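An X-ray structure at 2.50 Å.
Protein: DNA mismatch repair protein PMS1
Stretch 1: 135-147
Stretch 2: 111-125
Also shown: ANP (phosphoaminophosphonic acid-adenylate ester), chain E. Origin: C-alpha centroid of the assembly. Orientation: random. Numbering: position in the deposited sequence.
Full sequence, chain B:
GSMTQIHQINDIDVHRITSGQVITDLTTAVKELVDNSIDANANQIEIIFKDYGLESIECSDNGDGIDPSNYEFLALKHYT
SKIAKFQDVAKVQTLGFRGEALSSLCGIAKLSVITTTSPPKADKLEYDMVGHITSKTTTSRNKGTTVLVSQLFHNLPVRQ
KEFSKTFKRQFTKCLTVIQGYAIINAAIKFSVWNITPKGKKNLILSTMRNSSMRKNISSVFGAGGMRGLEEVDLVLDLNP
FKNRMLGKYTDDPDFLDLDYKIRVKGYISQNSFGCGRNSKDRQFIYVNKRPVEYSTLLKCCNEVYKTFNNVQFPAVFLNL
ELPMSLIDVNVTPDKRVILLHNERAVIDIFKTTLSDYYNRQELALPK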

ATOM      1  N   SER B 135      12.414  -9.942  28.549  1.00 42.45           N
ATOM      2  CA  SER B 135      13.716  -9.404  28.174  1.00 42.31           C
ATOM      3  C   SER B 135      13.697  -7.908  27.888  1.00 44.54           C
ATOM      4  O   SER B 135      12.847  -7.405  27.139  1.00 44.34           O
ATOM      5  CB  SER B 135      14.266 -10.122  26.948  1.00 40.86           C
ATOM      6  OG  SER B 135      13.849  -9.477  25.762  1.00 39.96           O
ATOM      7  N   LYS B 136      14.665  -7.216  28.483  1.00 45.58           N
ATOM      8  CA  LYS B 136      14.838  -5.773  28.347  1.00 45.86           C
ATOM      9  C   LYS B 136      16.190  -5.560  27.661  1.00 45.30           C
ATOM     10  O   LYS B 136      17.229  -5.929  28.206  1.00 45.46           O
ATOM     11  CB  LYS B 136      14.825  -5.154  29.740  1.00 46.58           C
ATOM     12  CG  LYS B 136      15.033  -3.662  29.822  1.00 50.05           C
ATOM     13  CD  LYS B 136      14.954  -3.269  31.289  1.00 54.14           C
ATOM     14  CE  LYS B 136      15.245  -1.802  31.527  1.00 57.25           C
ATOM     15  NZ  LYS B 136      15.109  -1.469  32.983  1.00 59.42           N
ATOM     16  N   THR B 137      16.163  -4.971  26.466  1.00 44.45           N
ATOM     17  CA  THR B 137      17.373  -4.740  25.668  1.00 42.63           C
ATOM     18  C   THR B 137      17.684  -3.257  25.445  1.00 42.44           C
ATOM     19  O   THR B 137      16.792  -2.472  25.115  1.00 42.11           O
ATOM     20  CB  THR B 137      17.229  -5.406  24.280  1.00 42.38           C
ATOM     21  OG1 THR B 137      16.960  -6.805  24.443  1.00 43.90           O
ATOM     22  CG2 THR B 137      18.492  -5.228  23.459  1.00 43.06           C
ATOM     23  N   THR B 138      18.952  -2.880  25.600  1.00 40.97           N
ATOM     24  CA  THR B 138      19.366  -1.492  25.407  1.00 40.89           C
ATOM     25  C   THR B 138      19.406  -1.154  23.924  1.00 40.92           C
ATOM     26  O   THR B 138      19.945  -1.920  23.127  1.00 43.13           O
ATOM     27  CB  THR B 138      20.763  -1.229  25.991  1.00 41.66           C
ATOM     28  OG1 THR B 138      20.788  -1.582  27.383  1.00 42.35           O
ATOM     29  CG2 THR B 138      21.125   0.252  25.833  1.00 41.03           C
ATOM     30  N   THR B 139      18.850  -0.004  23.554  1.00 40.33           N
ATOM     31  CA  THR B 139      18.814   0.419  22.156  1.00 41.25           C
ATOM     32  C   THR B 139      18.694   1.928  22.107  1.00 41.57           C
ATOM     33  O   THR B 139      18.730   2.596  23.137  1.00 41.65           O
ATOM     34  CB  THR B 139      17.580  -0.150  21.429  1.00 42.27           C
ATOM     35  OG1 THR B 139      17.401  -1.518  21.802  1.00 46.76           O
ATOM     36  CG2 THR B 139      17.754  -0.072  19.917  1.00 42.00           C
ATOM     37  N   SER B 140      18.529   2.463  20.908  1.00 41.80           N
ATOM     38  CA  SER B 140      18.376   3.897  20.750  1.00 44.56           C
ATOM     39  C   SER B 140      17.217   4.169  19.821  1.00 44.74           C
ATOM     40  O   SER B 140      16.831   3.313  19.027  1.00 45.07           O
ATOM     41  CB  SER B 140      19.628   4.517  20.129  1.00 46.31           C
ATOM     42  OG  SER B 140      19.687   4.235  18.736  1.00 45.24           O
ATOM     43  N   ARG B 141      16.666   5.368  19.930  1.00 45.45           N
ATOM     44  CA  ARG B 141      15.582   5.811  19.065  1.00 47.04           C
ATOM     45  C   ARG B 141      15.168   7.212  19.459  1.00 46.92           C
ATOM     46  O   ARG B 141      15.318   7.602  20.616  1.00 46.20           O
ATOM     47  CB  ARG B 141      14.376   4.863  19.117  1.00 47.94           C
ATOM     48  CG  ARG B 141      13.577   4.823  20.402  1.00 47.70           C
ATOM     49  CD  ARG B 141      12.117   4.481  20.063  1.00 47.53           C
ATOM     50  NE  ARG B 141      11.355   5.677  19.695  1.00 48.30           N
ATOM     51  CZ  ARG B 141      10.300   5.699  18.881  1.00 44.57           C
ATOM     52  NH1 ARG B 141       9.859   4.587  18.318  1.00 39.97           N
ATOM     53  NH2 ARG B 141       9.676   6.843  18.641  1.00 42.49           N
ATOM     54  N   ASN B 142      14.677   7.980  18.488  1.00 47.21           N
ATOM     55  CA  ASN B 142      14.244   9.342  18.765  1.00 47.73           C
ATOM     56  C   ASN B 142      13.075   9.282  19.743  1.00 48.71           C
ATOM     57  O   ASN B 142      12.555   8.195  20.040  1.00 47.43           O
ATOM     58  CB  ASN B 142      13.817  10.045  17.474  1.00 48.87           C
ATOM     59  CG  ASN B 142      14.884   9.985  16.393  1.00 51.35           C
ATOM     60  OD1 ASN B 142      16.080  10.069  16.681  1.00 51.51           O
ATOM     61  ND2 ASN B 142      14.454   9.852  15.140  1.00 52.06           N
ATOM     62  N   LYS B 143      12.662  10.443  20.241  1.00 49.32           N
ATOM     63  CA  LYS B 143      11.558  10.511  21.193  1.00 49.84           C
ATOM     64  C   LYS B 143      10.350   9.751  20.652  1.00 48.95           C
ATOM     65  O   LYS B 143      10.071   9.785  19.457  1.00 49.70           O
ATOM     66  CB  LYS B 143      11.168  11.968  21.453  1.00 51.77           C
ATOM     67  CG  LYS B 143      10.231  12.164  22.643  1.00 53.61           C
ATOM     68  CD  LYS B 143       9.681  13.588  22.700  1.00 53.28           C
ATOM     69  CE  LYS B 143       8.850  13.907  21.455  1.00 54.07           C
ATOM     70  NZ  LYS B 143       8.189  15.247  21.500  1.00 53.99           N
ATOM     71  N   GLY B 144       9.638   9.056  21.529  1.00 46.95           N
ATOM     72  CA  GLY B 144       8.471   8.327  21.066  1.00 44.77           C
ATOM     73  C   GLY B 144       8.422   6.869  21.465  1.00 42.49           C
ATOM     74  O   GLY B 144       9.214   6.393  22.289  1.00 42.64           O
ATOM     75  N   THR B 145       7.485   6.149  20.866  1.00 38.93           N
ATOM     76  CA  THR B 145       7.313   4.746  21.176  1.00 34.36           C
ATOM     77  C   THR B 145       6.942   3.956  19.933  1.00 33.78           C
ATOM     78  O   THR B 145       6.309   4.484  19.009  1.00 33.00           O
ATOM     79  CB  THR B 145       6.207   4.581  22.228  1.00 34.42           C
ATOM     80  OG1 THR B 145       6.542   5.359  23.384  1.00 33.30           O
ATOM     81  CG2 THR B 145       6.041   3.124  22.627  1.00 31.52           C
ATOM     82  N   THR B 146       7.356   2.692  19.915  1.00 32.32           N
ATOM     83  CA  THR B 146       7.059   1.779  18.818  1.00 33.14           C
ATOM     84  C   THR B 146       6.437   0.519  19.423  1.00 32.87           C
ATOM     85  O   THR B 146       7.073  -0.178  20.220  1.00 34.00           O
ATOM     86  CB  THR B 146       8.336   1.357  18.051  1.00 32.51           C
ATOM     87  OG1 THR B 146       8.942   2.496  17.442  1.00 34.49           O
ATOM     88  CG2 THR B 146       7.994   0.364  16.968  1.00 33.27           C
ATOM     89  N   VAL B 147       5.191   0.233  19.067  1.00 33.11           N
ATOM     90  CA  VAL B 147       4.528  -0.963  19.574  1.00 31.73           C
ATOM     91  C   VAL B 147       4.373  -1.955  18.416  1.00 34.07           C
ATOM     92  O   VAL B 147       3.871  -1.615  17.329  1.00 34.82           O
ATOM     93  CB  VAL B 147       3.139  -0.638  20.176  1.00 29.81           C
ATOM     94  CG1 VAL B 147       2.552  -1.880  20.851  1.00 29.33           C
ATOM     95  CG2 VAL B 147       3.263   0.485  21.187  1.00 30.62           C
TER
HETATM   96  PG  ANP E 397      -7.560   3.316  27.159  1.00 36.50           P
HETATM   97  O1G ANP E 397      -6.896   2.544  26.096  1.00 36.31           O
HETATM   98  O2G ANP E 397      -7.698   4.715  26.829  1.00 33.22           O
HETATM   99  O3G ANP E 397      -8.890   2.771  27.606  1.00 35.75           O
HETATM  100  PB  ANP E 397      -4.987   3.255  28.408  1.00 32.76           P
HETATM  101  O1B ANP E 397      -4.494   3.666  29.753  1.00 35.12           O
HETATM  102  O2B ANP E 397      -4.443   3.982  27.275  1.00 32.15           O
HETATM  103  N3B ANP E 397      -6.589   3.235  28.448  1.00 33.35           N
HETATM  104  PA  ANP E 397      -3.764   0.906  27.198  1.00 31.29           P
HETATM  105  O1A ANP E 397      -4.212   1.335  25.889  1.00 29.78           O
HETATM  106  O2A ANP E 397      -3.663  -0.548  27.519  1.00 28.90           O
HETATM  107  O3A ANP E 397      -4.604   1.717  28.288  1.00 30.59           O
HETATM  108  O5' ANP E 397      -2.237   1.305  27.422  1.00 30.90           O
HETATM  109  C5' ANP E 397      -1.943   1.855  28.650  1.00 28.89           C
HETATM  110  C4' ANP E 397      -0.654   2.376  29.151  1.00 29.58           C
HETATM  111  O4' ANP E 397       0.422   2.028  28.260  1.00 29.10           O
HETATM  112  C3' ANP E 397      -0.955   3.827  28.981  1.00 29.97           C
HETATM  113  O3' ANP E 397      -1.697   4.309  30.107  1.00 27.21           O
HETATM  114  C2' ANP E 397       0.405   4.410  28.735  1.00 30.57           C
HETATM  115  O2' ANP E 397       0.944   4.754  29.998  1.00 33.56           O
HETATM  116  C1' ANP E 397       1.107   3.237  27.977  1.00 28.11           C
HETATM  117  N9  ANP E 397       1.178   3.296  26.486  1.00 27.86           N
HETATM  118  C8  ANP E 397       0.600   2.506  25.505  1.00 28.36           C
HETATM  119  N7  ANP E 397       0.862   2.819  24.271  1.00 30.25           N
HETATM  120  C5  ANP E 397       1.688   3.917  24.414  1.00 28.66           C
HETATM  121  C6  ANP E 397       2.370   4.799  23.490  1.00 27.34           C
HETATM  122  N6  ANP E 397       2.279   4.631  22.177  1.00 27.18           N
HETATM  123  N1  ANP E 397       3.154   5.853  23.961  1.00 29.51           N
HETATM  124  C2  ANP E 397       3.280   6.065  25.316  1.00 28.41           C
HETATM  125  N3  ANP E 397       2.682   5.293  26.269  1.00 28.98           N
HETATM  126  C4  ANP E 397       1.893   4.246  25.767  1.00 29.53           C
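Stretch 2 (111-125) LSVITTTSPPKADKL

Stretch 2 meets stretch 1 in two separate antiparallel ladders whose register slips by one residue between S140 and G144. Its strand 111-116 runs against 144-147 at 173°, with the axes approaching to 4.7 Å; after a turn containing a cis peptide bond before P120, strand 121-125 crosses 135-140 at 137° and 4.3 Å.

In the second ladder, T137 and K124 pair through both backbone bonds, T137 N to K124 O and K124 N to T137 O, each 2.9 Å. A122 N likewise donates to T139 O at 2.8 Å, and T139 N to A122 O at 3.0 Å. The small methyl of A122 leaves room for R141, whose CG lies 3.5 Å from A122 CB. At the turn, R141 N donates to P120 O (3.1 Å), while P119 CB rests 3.6 Å from K143 N.

In the first ladder, I114 N donates to T146 O (3.0 Å) and T146 N to I114 O (2.9 Å); T116 N to G144 O is weak at 3.3 Å. G144 has phi/psi of 128/-169, where a CB would jam against the preceding carbonyl. Beside it, T115 OG1 donates to T145 OG1 at 2.9 Å, pairing two buried hydroxyls. Branched V147 suits the apolar end, its CG1 3.5 Å from L111 CD1.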

ATOM      1  N   LEU B 111       3.608  -9.220  22.287  1.00 30.94           N
ATOM      2  CA  LEU B 111       3.773  -7.767  22.372  1.00 31.73           C
ATOM      3  C   LEU B 111       5.203  -7.307  22.628  1.00 32.78           C
ATOM      4  O   LEU B 111       5.854  -7.784  23.547  1.00 36.15           O
ATOM      5  CB  LEU B 111       2.872  -7.190  23.472  1.00 29.00           C
ATOM      6  CG  LEU B 111       2.865  -5.656  23.601  1.00 30.73           C
ATOM      7  CD1 LEU B 111       2.222  -5.041  22.347  1.00 26.81           C
ATOM      8  CD2 LEU B 111       2.104  -5.226  24.865  1.00 27.58           C
ATOM      9  N   SER B 112       5.684  -6.375  21.813  1.00 33.09           N
ATOM     10  CA  SER B 112       7.022  -5.814  21.974  1.00 34.86           C
ATOM     11  C   SER B 112       6.911  -4.301  21.961  1.00 35.52           C
ATOM     12  O   SER B 112       6.059  -3.736  21.269  1.00 35.70           O
ATOM     13  CB  SER B 112       7.949  -6.238  20.837  1.00 35.54           C
ATOM     14  OG  SER B 112       8.180  -7.626  20.876  1.00 41.66           O
ATOM     15  N   VAL B 113       7.787  -3.643  22.709  1.00 36.35           N
ATOM     16  CA  VAL B 113       7.781  -2.185  22.771  1.00 37.18           C
ATOM     17  C   VAL B 113       9.203  -1.616  22.772  1.00 37.96           C
ATOM     18  O   VAL B 113      10.105  -2.183  23.389  1.00 40.68           O
ATOM     19  CB  VAL B 113       7.066  -1.696  24.054  1.00 36.25           C
ATOM     20  CG1 VAL B 113       7.138  -0.179  24.158  1.00 34.29           C
ATOM     21  CG2 VAL B 113       5.618  -2.157  24.048  1.00 35.84           C
ATOM     22  N   ILE B 114       9.408  -0.517  22.052  1.00 36.41           N
ATOM     23  CA  ILE B 114      10.702   0.162  22.034  1.00 35.30           C
ATOM     24  C   ILE B 114      10.337   1.607  22.372  1.00 37.50           C
ATOM     25  O   ILE B 114       9.629   2.267  21.604  1.00 39.08           O
ATOM     26  CB  ILE B 114      11.390   0.098  20.654  1.00 31.02           C
ATOM     27  CG1 ILE B 114      11.722  -1.357  20.294  1.00 29.23           C
ATOM     28  CG2 ILE B 114      12.682   0.880  20.708  1.00 30.57           C
ATOM     29  CD1 ILE B 114      12.297  -1.565  18.891  1.00 19.69           C
ATOM     30  N   THR B 115      10.802   2.103  23.515  1.00 37.67           N
ATOM     31  CA  THR B 115      10.429   3.452  23.930  1.00 39.91           C
ATOM     32  C   THR B 115      11.526   4.319  24.568  1.00 41.04           C
ATOM     33  O   THR B 115      12.621   3.853  24.870  1.00 41.37           O
ATOM     34  CB  THR B 115       9.230   3.370  24.916  1.00 39.38           C
ATOM     35  OG1 THR B 115       8.704   4.681  25.163  1.00 40.63           O
ATOM     36  CG2 THR B 115       9.672   2.744  26.240  1.00 37.54           C
ATOM     37  N   THR B 116      11.210   5.594  24.764  1.00 43.36           N
ATOM     38  CA  THR B 116      12.144   6.518  25.383  1.00 44.66           C
ATOM     39  C   THR B 116      11.538   7.855  25.799  1.00 45.92           C
ATOM     40  O   THR B 116      10.836   8.514  25.020  1.00 44.44           O
ATOM     41  CB  THR B 116      13.324   6.833  24.467  1.00 45.28           C
ATOM     42  OG1 THR B 116      14.234   7.687  25.168  1.00 43.84           O
ATOM     43  CG2 THR B 116      12.853   7.556  23.204  1.00 43.28           C
ATOM     44  N   THR B 117      11.834   8.244  27.035  1.00 47.14           N
ATOM     45  CA  THR B 117      11.378   9.511  27.591  1.00 49.48           C
ATOM     46  C   THR B 117      12.620  10.375  27.729  1.00 50.83           C
ATOM     47  O   THR B 117      12.618  11.393  28.425  1.00 53.06           O
ATOM     48  CB  THR B 117      10.785   9.325  28.981  1.00 48.89           C
ATOM     49  OG1 THR B 117      11.723   8.611  29.799  1.00 50.73           O
ATOM     50  CG2 THR B 117       9.478   8.555  28.897  1.00 49.40           C
ATOM     51  N   SER B 118      13.685   9.943  27.060  1.00 50.37           N
ATOM     52  CA  SER B 118      14.961  10.638  27.103  1.00 49.34           C
ATOM     53  C   SER B 118      15.816  10.185  25.922  1.00 47.02           C
ATOM     54  O   SER B 118      16.799   9.459  26.096  1.00 45.82           O
ATOM     55  CB  SER B 118      15.673  10.313  28.418  1.00 50.94           C
ATOM     56  OG  SER B 118      16.923  10.980  28.520  1.00 54.91           O
ATOM     57  N   PRO B 119      15.458  10.624  24.704  1.00 44.47           N
ATOM     58  CA  PRO B 119      16.197  10.249  23.499  1.00 44.24           C
ATOM     59  C   PRO B 119      17.661  10.675  23.589  1.00 46.22           C
ATOM     60  O   PRO B 119      17.982  11.665  24.252  1.00 48.27           O
ATOM     61  CB  PRO B 119      15.436  10.977  22.400  1.00 43.58           C
ATOM     62  CG  PRO B 119      14.989  12.220  23.086  1.00 41.90           C
ATOM     63  CD  PRO B 119      14.508  11.713  24.416  1.00 43.35           C
ATOM     64  N   PRO B 120      18.571   9.929  22.937  1.00 45.90           N
ATOM     65  CA  PRO B 120      18.312   8.727  22.137  1.00 45.39           C
ATOM     66  C   PRO B 120      18.451   7.421  22.924  1.00 43.96           C
ATOM     67  O   PRO B 120      18.426   6.338  22.335  1.00 42.96           O
ATOM     68  CB  PRO B 120      19.355   8.835  21.040  1.00 45.85           C
ATOM     69  CG  PRO B 120      20.539   9.294  21.820  1.00 45.69           C
ATOM     70  CD  PRO B 120      19.955  10.389  22.721  1.00 46.11           C
ATOM     71  N   LYS B 121      18.623   7.517  24.242  1.00 42.70           N
ATOM     72  CA  LYS B 121      18.738   6.312  25.057  1.00 42.95           C
ATOM     73  C   LYS B 121      17.359   5.689  25.043  1.00 42.31           C
ATOM     74  O   LYS B 121      16.372   6.364  25.320  1.00 42.33           O
ATOM     75  CB  LYS B 121      19.139   6.637  26.503  1.00 43.12           C
ATOM     76  CG  LYS B 121      19.044   5.431  27.442  1.00 42.59           C
ATOM     77  CD  LYS B 121      19.763   5.670  28.760  1.00 44.44           C
ATOM     78  CE  LYS B 121      19.756   4.425  29.647  1.00 45.23           C
ATOM     79  NZ  LYS B 121      18.424   4.153  30.268  1.00 47.12           N
ATOM     80  N   ALA B 122      17.283   4.409  24.710  1.00 41.79           N
ATOM     81  CA  ALA B 122      15.991   3.750  24.648  1.00 43.46           C
ATOM     82  C   ALA B 122      16.052   2.306  25.096  1.00 43.22           C
ATOM     83  O   ALA B 122      17.133   1.742  25.287  1.00 43.06           O
ATOM     84  CB  ALA B 122      15.435   3.831  23.227  1.00 42.88           C
ATOM     85  N   ASP B 123      14.873   1.717  25.258  1.00 42.25           N
ATOM     86  CA  ASP B 123      14.759   0.329  25.674  1.00 41.51           C
ATOM     87  C   ASP B 123      13.830  -0.451  24.753  1.00 40.40           C
ATOM     88  O   ASP B 123      12.931   0.113  24.121  1.00 40.90           O
ATOM     89  CB  ASP B 123      14.225   0.253  27.108  1.00 42.24           C
ATOM     90  CG  ASP B 123      15.166   0.876  28.113  1.00 42.44           C
ATOM     91  OD1 ASP B 123      16.259   0.300  28.355  1.00 42.88           O
ATOM     92  OD2 ASP B 123      14.808   1.945  28.650  1.00 41.39           O
ATOM     93  N   LYS B 124      14.070  -1.753  24.670  1.00 39.27           N
ATOM     94  CA  LYS B 124      13.250  -2.640  23.872  1.00 36.99           C
ATOM     95  C   LYS B 124      12.731  -3.629  24.878  1.00 36.70           C
ATOM     96  O   LYS B 124      13.508  -4.270  25.580  1.00 37.82           O
ATOM     97  CB  LYS B 124      14.081  -3.352  22.817  1.00 38.63           C
ATOM     98  CG  LYS B 124      13.297  -4.358  22.000  1.00 40.50           C
ATOM     99  CD  LYS B 124      13.897  -4.490  20.620  1.00 44.00           C
ATOM    100  CE  LYS B 124      13.679  -5.877  20.080  1.00 45.76           C
ATOM    101  NZ  LYS B 124      14.305  -6.840  21.027  1.00 47.47           N
ATOM    102  N   LEU B 125      11.412  -3.734  24.966  1.00 36.36           N
ATOM    103  CA  LEU B 125      10.783  -4.632  25.921  1.00 36.99           C
ATOM    104  C   LEU B 125       9.988  -5.747  25.252  1.00 36.08           C
ATOM    105  O   LEU B 125       9.277  -5.517  24.277  1.00 36.17           O
ATOM    106  CB  LEU B 125       9.862  -3.826  26.833  1.00 35.56           C
ATOM    107  CG  LEU B 125      10.530  -2.660  27.564  1.00 35.33           C
ATOM    108  CD1 LEU B 125       9.479  -1.652  27.987  1.00 33.48           C
ATOM    109  CD2 LEU B 125      11.300  -3.182  28.764  1.00 35.21           C
TER
HETATM  110  O   HOH W   1      14.270  -7.451  24.385  1.00 34.24           O